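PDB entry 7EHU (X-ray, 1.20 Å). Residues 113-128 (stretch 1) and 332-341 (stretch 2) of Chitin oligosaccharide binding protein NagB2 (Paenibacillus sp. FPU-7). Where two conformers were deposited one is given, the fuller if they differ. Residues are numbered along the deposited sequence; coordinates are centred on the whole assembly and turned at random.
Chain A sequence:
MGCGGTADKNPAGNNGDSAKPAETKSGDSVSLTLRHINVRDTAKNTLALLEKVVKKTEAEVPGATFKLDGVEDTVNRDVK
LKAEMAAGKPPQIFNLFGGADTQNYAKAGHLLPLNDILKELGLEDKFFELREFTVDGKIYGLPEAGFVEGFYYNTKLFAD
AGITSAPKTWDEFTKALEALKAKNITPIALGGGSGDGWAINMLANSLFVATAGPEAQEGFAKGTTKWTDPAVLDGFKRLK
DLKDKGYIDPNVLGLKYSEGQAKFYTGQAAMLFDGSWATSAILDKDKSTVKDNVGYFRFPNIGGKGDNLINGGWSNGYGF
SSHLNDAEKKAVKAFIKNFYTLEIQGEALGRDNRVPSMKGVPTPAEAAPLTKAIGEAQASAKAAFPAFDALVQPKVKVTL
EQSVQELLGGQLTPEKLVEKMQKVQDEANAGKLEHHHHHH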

# COMPACT_ATOMS: atom_id res chain seq x y z
N PRO A 113 2.94 -16.49 16.77
CA PRO A 113 2.18 -15.52 17.58
C PRO A 113 3.15 -14.69 18.42
O PRO A 113 4.12 -15.21 18.99
CB PRO A 113 1.26 -16.40 18.43
CG PRO A 113 1.94 -17.69 18.51
CD PRO A 113 2.74 -17.87 17.24
N LEU A 114 2.88 -13.39 18.49
CA LEU A 114 3.85 -12.43 19.03
C LEU A 114 3.47 -11.83 20.38
O LEU A 114 4.25 -11.04 20.92
CB LEU A 114 4.07 -11.30 18.03
CG LEU A 114 4.57 -11.73 16.65
CD1 LEU A 114 4.72 -10.55 15.73
CD2 LEU A 114 5.87 -12.49 16.76
N ASN A 115 2.31 -12.17 20.94
CA ASN A 115 1.83 -11.46 22.13
C ASN A 115 2.86 -11.52 23.27
O ASN A 115 3.17 -10.49 23.90
CB ASN A 115 0.49 -12.04 22.59
CG ASN A 115 -0.60 -11.95 21.52
OD1 ASN A 115 -0.42 -12.40 20.39
ND2 ASN A 115 -1.75 -11.41 21.88
N ASP A 116 3.37 -12.71 23.58
CA ASP A 116 4.33 -12.82 24.68
C ASP A 116 5.63 -12.11 24.36
O ASP A 116 6.23 -11.48 25.23
CB ASP A 116 4.59 -14.30 25.00
CG ASP A 116 3.58 -14.88 25.98
OD1 ASP A 116 2.66 -14.15 26.41
OD2 ASP A 116 3.72 -16.08 26.33
N ILE A 117 6.08 -12.20 23.10
CA ILE A 117 7.28 -11.48 22.71
C ILE A 117 7.09 -9.99 22.90
O ILE A 117 7.99 -9.29 23.39
CB ILE A 117 7.66 -11.82 21.26
CG1 ILE A 117 8.20 -13.25 21.21
CG2 ILE A 117 8.67 -10.81 20.70
CD1 ILE A 117 8.11 -13.87 19.83
N LEU A 118 5.93 -9.46 22.51
CA LEU A 118 5.71 -8.04 22.67
C LEU A 118 5.74 -7.62 24.13
O LEU A 118 6.29 -6.57 24.48
CB LEU A 118 4.39 -7.61 22.02
CG LEU A 118 4.34 -7.73 20.50
CD1 LEU A 118 3.00 -7.25 20.00
CD2 LEU A 118 5.46 -6.98 19.80
N LYS A 119 5.14 -8.43 25.01
CA LYS A 119 5.24 -8.17 26.45
C LYS A 119 6.70 -8.17 26.91
O LYS A 119 7.14 -7.28 27.64
CB LYS A 119 4.41 -9.21 27.22
CG LYS A 119 4.24 -8.90 28.70
CD LYS A 119 3.64 -10.07 29.49
CE LYS A 119 4.23 -10.13 30.93
NZ LYS A 119 3.93 -11.40 31.64
N GLU A 120 7.46 -9.17 26.47
CA GLU A 120 8.88 -9.25 26.85
C GLU A 120 9.65 -8.01 26.42
O GLU A 120 10.51 -7.53 27.16
CB GLU A 120 9.52 -10.49 26.21
CG GLU A 120 10.99 -10.68 26.57
CD GLU A 120 11.55 -12.02 26.12
OE1 GLU A 120 10.82 -13.03 26.14
OE2 GLU A 120 12.75 -12.06 25.76
N LEU A 121 9.36 -7.49 25.24
CA LEU A 121 10.12 -6.38 24.66
C LEU A 121 9.54 -5.01 24.99
O LEU A 121 10.07 -4.00 24.52
CB LEU A 121 10.19 -6.55 23.14
CG LEU A 121 10.93 -7.80 22.66
CD1 LEU A 121 10.92 -7.85 21.13
CD2 LEU A 121 12.34 -7.87 23.19
N GLY A 122 8.46 -4.94 25.77
CA GLY A 122 7.85 -3.67 26.08
C GLY A 122 7.08 -3.01 24.95
O GLY A 122 6.84 -1.80 25.01
N LEU A 123 6.65 -3.78 23.95
CA LEU A 123 6.08 -3.27 22.71
C LEU A 123 4.57 -3.43 22.61
O LEU A 123 3.99 -3.04 21.61
CB LEU A 123 6.76 -3.96 21.51
CG LEU A 123 8.20 -3.52 21.21
CD1 LEU A 123 8.83 -4.49 20.20
CD2 LEU A 123 8.27 -2.10 20.70
N GLU A 124 3.91 -3.99 23.63
CA GLU A 124 2.51 -4.39 23.46
C GLU A 124 1.62 -3.26 22.97
O GLU A 124 0.73 -3.48 22.14
CB GLU A 124 1.92 -4.87 24.79
CG GLU A 124 2.54 -6.09 25.32
CD GLU A 124 1.98 -6.43 26.66
OE1 GLU A 124 1.09 -7.29 26.69
OE2 GLU A 124 2.41 -5.76 27.65
N ASP A 125 1.79 -2.08 23.54
CA ASP A 125 0.91 -0.94 23.34
C ASP A 125 1.51 0.13 22.42
O ASP A 125 0.97 1.25 22.36
CB ASP A 125 0.61 -0.29 24.69
CG ASP A 125 0.21 -1.31 25.73
OD1 ASP A 125 -0.92 -1.80 25.61
OD2 ASP A 125 0.99 -1.60 26.67
N LYS A 126 2.60 -0.17 21.72
CA LYS A 126 3.38 0.86 21.05
C LYS A 126 2.92 1.16 19.63
O LYS A 126 3.35 2.16 19.06
CB LYS A 126 4.86 0.44 21.04
CG LYS A 126 5.63 0.78 22.29
CD LYS A 126 4.95 0.47 23.60
CE LYS A 126 5.77 1.04 24.76
NZ LYS A 126 5.25 0.48 26.00
N PHE A 127 2.08 0.33 19.05
CA PHE A 127 1.66 0.50 17.66
C PHE A 127 0.32 1.22 17.59
O PHE A 127 -0.57 0.98 18.39
CB PHE A 127 1.58 -0.87 16.97
CG PHE A 127 2.94 -1.53 16.84
CD1 PHE A 127 3.47 -2.27 17.88
CD2 PHE A 127 3.71 -1.37 15.70
CE1 PHE A 127 4.71 -2.84 17.78
CE2 PHE A 127 4.95 -1.93 15.60
CZ PHE A 127 5.45 -2.68 16.63
N PHE A 128 0.16 2.09 16.60
CA PHE A 128 -1.13 2.73 16.42
C PHE A 128 -2.25 1.69 16.30
O PHE A 128 -3.31 1.82 16.91
CB PHE A 128 -1.12 3.64 15.20
CG PHE A 128 -0.31 4.90 15.37
CD1 PHE A 128 -0.77 5.94 16.14
CD2 PHE A 128 0.92 5.02 14.76
CE1 PHE A 128 -0.01 7.10 16.29
CE2 PHE A 128 1.67 6.17 14.91
CZ PHE A 128 1.21 7.19 15.67
N VAL A 332 15.35 -13.84 16.24
CA VAL A 332 14.16 -13.13 15.78
C VAL A 332 13.74 -12.09 16.81
O VAL A 332 13.39 -10.96 16.46
CB VAL A 332 13.03 -14.13 15.46
CG1 VAL A 332 11.67 -13.43 15.44
CG2 VAL A 332 13.28 -14.84 14.15
N LYS A 333 13.75 -12.47 18.09
CA LYS A 333 13.37 -11.51 19.12
C LYS A 333 14.31 -10.31 19.12
O LYS A 333 13.88 -9.17 19.29
CB LYS A 333 13.38 -12.18 20.49
CG LYS A 333 12.25 -13.17 20.72
CD LYS A 333 12.04 -13.46 22.21
CE LYS A 333 11.89 -14.94 22.52
NZ LYS A 333 12.10 -15.19 23.98
N ALA A 334 15.61 -10.56 18.94
CA ALA A 334 16.58 -9.46 18.89
C ALA A 334 16.33 -8.56 17.69
O ALA A 334 16.45 -7.33 17.79
CB ALA A 334 18.01 -10.01 18.89
N PHE A 335 15.98 -9.15 16.55
CA PHE A 335 15.65 -8.35 15.39
C PHE A 335 14.44 -7.46 15.67
O PHE A 335 14.45 -6.26 15.35
CB PHE A 335 15.37 -9.24 14.17
CG PHE A 335 14.83 -8.46 13.00
CD1 PHE A 335 15.67 -7.69 12.21
CD2 PHE A 335 13.48 -8.44 12.73
CE1 PHE A 335 15.19 -6.94 11.17
CE2 PHE A 335 12.98 -7.68 11.67
CZ PHE A 335 13.84 -6.92 10.91
N ILE A 336 13.39 -8.03 16.26
CA ILE A 336 12.20 -7.23 16.58
C ILE A 336 12.58 -6.08 17.50
O ILE A 336 12.18 -4.92 17.29
CB ILE A 336 11.08 -8.12 17.16
CG1 ILE A 336 10.56 -9.11 16.11
CG2 ILE A 336 9.93 -7.28 17.74
CD1 ILE A 336 9.75 -10.22 16.69
N LYS A 337 13.37 -6.39 18.53
CA LYS A 337 13.81 -5.38 19.49
C LYS A 337 14.54 -4.24 18.80
O LYS A 337 14.40 -3.07 19.19
CB LYS A 337 14.73 -6.05 20.52
CG LYS A 337 15.34 -5.08 21.53
CD LYS A 337 16.43 -5.72 22.40
CE LYS A 337 17.63 -6.13 21.60
NZ LYS A 337 18.68 -5.06 21.58
N ASN A 338 15.37 -4.56 17.80
CA ASN A 338 16.22 -3.57 17.18
C ASN A 338 15.57 -2.87 16.00
O ASN A 338 15.98 -1.76 15.67
CB ASN A 338 17.54 -4.21 16.76
CG ASN A 338 18.40 -4.56 17.97
OD1 ASN A 338 18.31 -3.92 19.01
ND2 ASN A 338 19.26 -5.56 17.82
N PHE A 339 14.57 -3.47 15.38
CA PHE A 339 13.88 -2.82 14.27
C PHE A 339 12.75 -1.92 14.74
O PHE A 339 12.59 -0.80 14.24
CB PHE A 339 13.32 -3.87 13.30
CG PHE A 339 12.80 -3.28 12.02
CD1 PHE A 339 13.67 -2.86 11.04
CD2 PHE A 339 11.44 -3.14 11.81
CE1 PHE A 339 13.19 -2.30 9.87
CE2 PHE A 339 10.96 -2.59 10.63
CZ PHE A 339 11.84 -2.18 9.65
N TYR A 340 11.95 -2.40 15.70
CA TYR A 340 10.75 -1.69 16.16
C TYR A 340 11.13 -0.84 17.36
O TYR A 340 10.86 -1.17 18.51
CB TYR A 340 9.63 -2.68 16.45
CG TYR A 340 9.16 -3.37 15.19
CD1 TYR A 340 8.27 -2.75 14.33
CD2 TYR A 340 9.61 -4.64 14.85
CE1 TYR A 340 7.84 -3.36 13.17
CE2 TYR A 340 9.19 -5.26 13.70
CZ TYR A 340 8.32 -4.62 12.86
OH TYR A 340 7.90 -5.26 11.72
N THR A 341 11.79 0.28 17.08
CA THR A 341 12.17 1.24 18.11
C THR A 341 11.98 2.63 17.53
O THR A 341 12.03 2.83 16.31
CB THR A 341 13.58 0.87 18.61
OG1 THR A 341 13.95 1.69 19.72
CG2 THR A 341 14.62 0.98 17.50

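What fills the space between the two helices? Their axes come no closer than 10.7 Å and cross at 56°, so side chains rather than backbones must bridge the gap. Ile336 is the central bump. Its CA-to-CB bond points toward the first stretch, and its branched end enters a hollow lined by four apolar side chains. Ile336 CD1 lies 4.2 Å from Ile117 CG2 and 4.5 Å from Leu114 CD2, while Ile336 CG2 lies 3.6 Å from Leu121 CD1 and 3.9 Å from Leu123 CD1. Beta-branching suits this place: the methyl CG2 and the longer arm ending in CD1 meet different neighbours, so one residue fills a wide pocket.

How does Leu121 fit against the second helix? With chi1 in m and chi2 in t, it reaches into the groove between Lys333, Ile336 and Lys337. Leu121 CD1 sits 3.7 Å from Lys333 O and 3.9 Å from Lys337 N, close against the helix backbone, and Leu121 CD2 is 4.0 Å from Lys337 CB. Those two backbone atoms are already bonded to each other, Lys337 N to Lys333 O at 2.9 Å, so a methyl group can pack there without depriving either of its partner.

What closes the contact beside Ile117? Lys333 lies along this side, and its long chain does two jobs. Its aliphatic part covers apolar surface, with Lys333 CD 4.0 Å from Ile117 CG1, and its charged end continues to Glu120. Lys333 NZ and Glu120 OE1 form a salt bridge at 3.3 Å, in which the hydrogen bond is weak. Lysine suits a partly exposed position like this, since it can bury methylenes while keeping its amine near an acid on the exposed Glu120.

How does the packing continue beyond the first helix? Gly122 takes a positive phi in a Schellman motif, a conformation that favours glycine, and the chain then brings Leu123 toward the second stretch. Leu123 CD2 approaches Tyr340 O at 3.5 Å, and Leu123 CD1 lies 4.2 Å from Tyr340 CB, so this leucine spans the space between Ile336 and Tyr340. Phe127 starts sideways, but its ring tip comes nearer: Phe127 CZ is 3.6 Å from Tyr340 CD1, which lies at the edge of the phenylalanine ring. The ring planes meet obliquely at 63°, with centroids 5.6 Å apart. Both aromatic residues are buried, and the tyrosine hydroxyl is hydrogen-bonded elsewhere in the structure. In all, the two stretches bury 491 Å² between them.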